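Local coordinates for 6-O-methylguanine DNA methyltransferase (Enterococcus faecalis, PDB 2B6C), which is of uncharacterised function but probably takes part in the repair of alkylated DNA, like the AlkD enzymes it resembles, at residues 97-102 with 138-143. Numbering follows the deposited sequence.
With SO4 (sulfate ion), chain I.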
ATOM      1  N   TYR B  97      13.306 -11.261  16.189  1.00 17.18           N
ATOM      2  CA  TYR B  97      14.247 -10.176  15.894  1.00 16.20           C
ATOM      3  C   TYR B  97      14.267  -9.061  16.941  1.00 16.79           C
ATOM      4  O   TYR B  97      15.265  -8.355  17.062  1.00 17.06           O
ATOM      5  CB  TYR B  97      13.946  -9.516  14.552  1.00 17.25           C
ATOM      6  CG  TYR B  97      14.316 -10.309  13.327  1.00 17.52           C
ATOM      7  CD1 TYR B  97      15.640 -10.442  12.933  1.00 16.99           C
ATOM      8  CD2 TYR B  97      13.320 -10.896  12.534  1.00 19.91           C
ATOM      9  CE1 TYR B  97      15.981 -11.167  11.777  1.00 18.87           C
ATOM     10  CE2 TYR B  97      13.640 -11.628  11.381  1.00 18.45           C
ATOM     11  CZ  TYR B  97      14.974 -11.760  11.008  1.00 19.86           C
ATOM     12  OH  TYR B  97      15.302 -12.478   9.853  1.00 20.49           O
ATOM     13  N   VAL B  98      13.189  -8.890  17.694  1.00 16.27           N
ATOM     14  CA  VAL B  98      13.071  -7.741  18.588  1.00 16.59           C
ATOM     15  C   VAL B  98      14.232  -7.627  19.630  1.00 17.52           C
ATOM     16  O   VAL B  98      14.859  -6.583  19.723  1.00 17.22           O
ATOM     17  CB  VAL B  98      11.644  -7.651  19.218  1.00 17.59           C
ATOM     18  CG1 VAL B  98      11.608  -6.575  20.319  1.00 17.66           C
ATOM     19  CG2 VAL B  98      10.596  -7.368  18.127  1.00 16.16           C
ATOM     20  N   PRO B  99      14.560  -8.732  20.345  1.00 17.95           N
ATOM     21  CA  PRO B  99      15.712  -8.743  21.235  1.00 17.53           C
ATOM     22  C   PRO B  99      17.105  -8.803  20.542  1.00 17.49           C
ATOM     23  O   PRO B  99      18.121  -8.537  21.219  1.00 16.09           O
ATOM     24  CB  PRO B  99      15.524 -10.033  22.076  1.00 18.56           C
ATOM     25  CG  PRO B  99      14.372 -10.738  21.563  1.00 17.39           C
ATOM     26  CD  PRO B  99      13.827 -10.018  20.356  1.00 17.01           C
ATOM     27  N   GLN B 100      17.163  -9.142  19.247  1.00 16.90           N
ATOM     28  CA  GLN B 100      18.445  -9.163  18.523  1.00 16.77           C
ATOM     29  C   GLN B 100      18.940  -7.776  18.104  1.00 15.89           C
ATOM     30  O   GLN B 100      18.180  -6.991  17.493  1.00 16.19           O
ATOM     31  CB  GLN B 100      18.409 -10.049  17.279  1.00 17.41           C
ATOM     32  CG  GLN B 100      17.955 -11.480  17.449  1.00 18.05           C
ATOM     33  CD  GLN B 100      17.941 -12.183  16.076  1.00 19.83           C
ATOM     34  OE1 GLN B 100      18.903 -12.086  15.307  1.00 24.97           O
ATOM     35  NE2 GLN B 100      16.856 -12.865  15.764  1.00 23.11           N
ATOM     36  N   LYS B 101      20.215  -7.486  18.424  1.00 14.13           N
ATOM     37  CA  LYS B 101      20.851  -6.202  18.144  1.00 14.15           C
ATOM     38  C   LYS B 101      19.928  -5.048  18.644  1.00 14.40           C
ATOM     39  O   LYS B 101      19.692  -4.075  17.936  1.00 14.74           O
ATOM     40  CB  LYS B 101      21.163  -6.047  16.641  1.00 13.29           C
ATOM     41  CG  LYS B 101      21.795  -7.283  16.005  1.00 12.97           C
ATOM     42  CD  LYS B 101      22.283  -6.971  14.606  1.00 12.22           C
ATOM     43  CE  LYS B 101      23.306  -7.958  14.075  1.00 13.58           C
ATOM     44  NZ  LYS B 101      23.969  -7.347  12.891  1.00 16.89           N
ATOM     45  N   ALA B 102      19.419  -5.202  19.852  1.00 13.84           N
ATOM     46  CA  ALA B 102      18.352  -4.369  20.367  1.00 14.19           C
ATOM     47  C   ALA B 102      18.838  -3.100  21.027  1.00 14.02           C
ATOM     48  O   ALA B 102      19.742  -3.130  21.898  1.00 13.05           O
ATOM     49  CB  ALA B 102      17.494  -5.158  21.362  1.00 13.35           C
ATOM     50  N   PHE B 138      13.022  -6.775  28.419  1.00 16.35           N
ATOM     51  CA  PHE B 138      12.256  -5.530  28.546  1.00 15.77           C
ATOM     52  C   PHE B 138      12.019  -4.868  27.195  1.00 15.53           C
ATOM     53  O   PHE B 138      11.030  -4.127  27.042  1.00 15.55           O
ATOM     54  CB  PHE B 138      12.855  -4.517  29.574  1.00 15.66           C
ATOM     55  CG  PHE B 138      14.103  -3.804  29.095  1.00 16.65           C
ATOM     56  CD1 PHE B 138      14.024  -2.763  28.167  1.00 16.45           C
ATOM     57  CD2 PHE B 138      15.360  -4.175  29.574  1.00 17.21           C
ATOM     58  CE1 PHE B 138      15.174  -2.095  27.732  1.00 15.48           C
ATOM     59  CE2 PHE B 138      16.515  -3.522  29.133  1.00 16.72           C
ATOM     60  CZ  PHE B 138      16.406  -2.456  28.202  1.00 16.61           C
ATOM     61  N   TRP B 139      12.906  -5.118  26.221  1.00 14.71           N
ATOM     62  CA  TRP B 139      12.691  -4.600  24.860  1.00 13.71           C
ATOM     63  C   TRP B 139      11.401  -5.148  24.255  1.00 13.95           C
ATOM     64  O   TRP B 139      10.645  -4.386  23.629  1.00 13.70           O
ATOM     65  CB  TRP B 139      13.867  -4.899  23.927  1.00 14.03           C
ATOM     66  CG  TRP B 139      15.096  -4.171  24.278  1.00 14.06           C
ATOM     67  CD1 TRP B 139      16.312  -4.728  24.671  1.00 13.65           C
ATOM     68  CD2 TRP B 139      15.284  -2.754  24.291  1.00 14.45           C
ATOM     69  NE1 TRP B 139      17.212  -3.743  24.931  1.00 13.33           N
ATOM     70  CE2 TRP B 139      16.626  -2.518  24.706  1.00 14.45           C
ATOM     71  CE3 TRP B 139      14.461  -1.656  23.992  1.00 15.15           C
ATOM     72  CZ2 TRP B 139      17.159  -1.214  24.833  1.00 14.59           C
ATOM     73  CZ3 TRP B 139      15.001  -0.351  24.133  1.00 14.93           C
ATOM     74  CH2 TRP B 139      16.331  -0.148  24.538  1.00 13.12           C
ATOM     75  N   ASN B 140      11.122  -6.455  24.458  1.00 14.27           N
ATOM     76  CA  ASN B 140       9.834  -7.005  24.040  1.00 14.40           C
ATOM     77  C   ASN B 140       8.637  -6.321  24.730  1.00 15.03           C
ATOM     78  O   ASN B 140       7.618  -6.091  24.098  1.00 15.31           O
ATOM     79  CB  ASN B 140       9.740  -8.520  24.237  1.00 14.42           C
ATOM     80  CG  ASN B 140      10.505  -9.302  23.192  1.00 14.34           C
ATOM     81  OD1 ASN B 140      10.531  -8.936  22.014  1.00 15.00           O
ATOM     82  ND2 ASN B 140      11.144 -10.399  23.618  1.00 15.64           N
ATOM     83  N   ARG B 141       8.747  -6.047  26.031  1.00 14.61           N
ATOM     84  CA  ARG B 141       7.667  -5.375  26.782  1.00 14.50           C
ATOM     85  C   ARG B 141       7.495  -3.915  26.380  1.00 15.29           C
ATOM     86  O   ARG B 141       6.376  -3.387  26.428  1.00 14.81           O
ATOM     87  CB  ARG B 141       7.918  -5.488  28.274  1.00 14.78           C
ATOM     88  CG  ARG B 141       8.029  -6.957  28.698  1.00 13.20           C
ATOM     89  CD  ARG B 141       7.703  -7.094  30.200  1.00 12.36           C
ATOM     90  NE  ARG B 141       8.450  -6.176  31.048  1.00 14.67           N
ATOM     91  CZ  ARG B 141       9.725  -6.341  31.416  1.00 15.90           C
ATOM     92  NH1 ARG B 141      10.442  -7.391  30.983  1.00 18.53           N
ATOM     93  NH2 ARG B 141      10.282  -5.449  32.218  1.00 13.40           N
ATOM     94  N   ARG B 142       8.593  -3.275  25.953  1.00 15.16           N
ATOM     95  CA  ARG B 142       8.491  -1.999  25.284  1.00 16.41           C
ATOM     96  C   ARG B 142       7.536  -2.037  24.044  1.00 16.36           C
ATOM     97  O   ARG B 142       6.745  -1.098  23.824  1.00 16.63           O
ATOM     98  CB  ARG B 142       9.881  -1.446  24.933  1.00 15.95           C
ATOM     99  CG  ARG B 142       9.831  -0.048  24.260  1.00 18.98           C
ATOM    100  CD  ARG B 142      11.216   0.617  24.267  1.00 16.80           C
ATOM    101  NE  ARG B 142      11.306   1.799  23.422  1.00 19.93           N
ATOM    102  CZ  ARG B 142      11.462   3.046  23.889  1.00 22.24           C
ATOM    103  NH1 ARG B 142      11.572   4.061  23.035  1.00 22.66           N
ATOM    104  NH2 ARG B 142      11.523   3.293  25.209  1.00 21.01           N
ATOM    105  N   VAL B 143       7.637  -3.093  23.237  1.00 15.67           N
ATOM    106  CA  VAL B 143       6.731  -3.294  22.115  1.00 15.85           C
ATOM    107  C   VAL B 143       5.274  -3.459  22.597  1.00 15.83           C
ATOM    108  O   VAL B 143       4.396  -2.849  21.996  1.00 15.97           O
ATOM    109  CB  VAL B 143       7.169  -4.483  21.168  1.00 16.01           C
ATOM    110  CG1 VAL B 143       6.078  -4.778  20.011  1.00 15.23           C
ATOM    111  CG2 VAL B 143       8.521  -4.174  20.517  1.00 15.47           C
TER
HETATM  112  S   SO4 I 402      10.871 -13.292  25.976  1.00 33.50           S
HETATM  113  O1  SO4 I 402      11.836 -14.210  25.369  1.00 32.18           O
HETATM  114  O2  SO4 I 402      10.248 -13.893  27.175  1.00 32.06           O
HETATM  115  O3  SO4 I 402       9.772 -13.079  25.017  1.00 33.73           O
HETATM  116  O4  SO4 I 402      11.554 -12.027  26.314  1.00 29.94           O
HETATM  117  O   HOH W   1      20.538  -4.422  24.096  1.00 24.90           O
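N140 meets V98 and P99 with the two arms of its amide. From CB the chain turns so that CG lies anti to the carbonyl carbon (chi1 -76°), and CG comes 4.1 Å from CG1 of V98. OD1 goes further, to 3.1 Å from that same V98 CG1, a close fit of oxygen against methyl, and also lies against CB of V98 and CD of P99; this buried oxygen has no hydrogen-bonding partner in the model. ND2 passes the ring of P99, whose CG is 3.8 Å away, and donates to O4 of a sulfate at 3.2 Å with an N-H...O angle of 153°. The sulfate, probably from the crystallisation liquor, is also held by K95 and by the backbone N atoms of E136 and N137.

The chain is all helical, consistent with the HEAT-like repeat architecture of AlkD relatives, and the loop between helices 88-94 and 104-120 lies against the start of helix 138-146. One turn beyond W139, V143 offers CG2 to V98 CG1 at 3.9 Å, and F132 of helix 125-132 touches V98, N140 and V143 alike.

The indole of W139 is covered on both faces. A102 CB sits over one, 3.8 Å from the centroid of the five-membered ring and 23° off its normal, a CH-pi contact; CE1 of F138 lies over the centre of the opposite face. At the indole N-H, a water that donates to A102 O also accepts a weak bond from W139 NE1, at 3.5 Å.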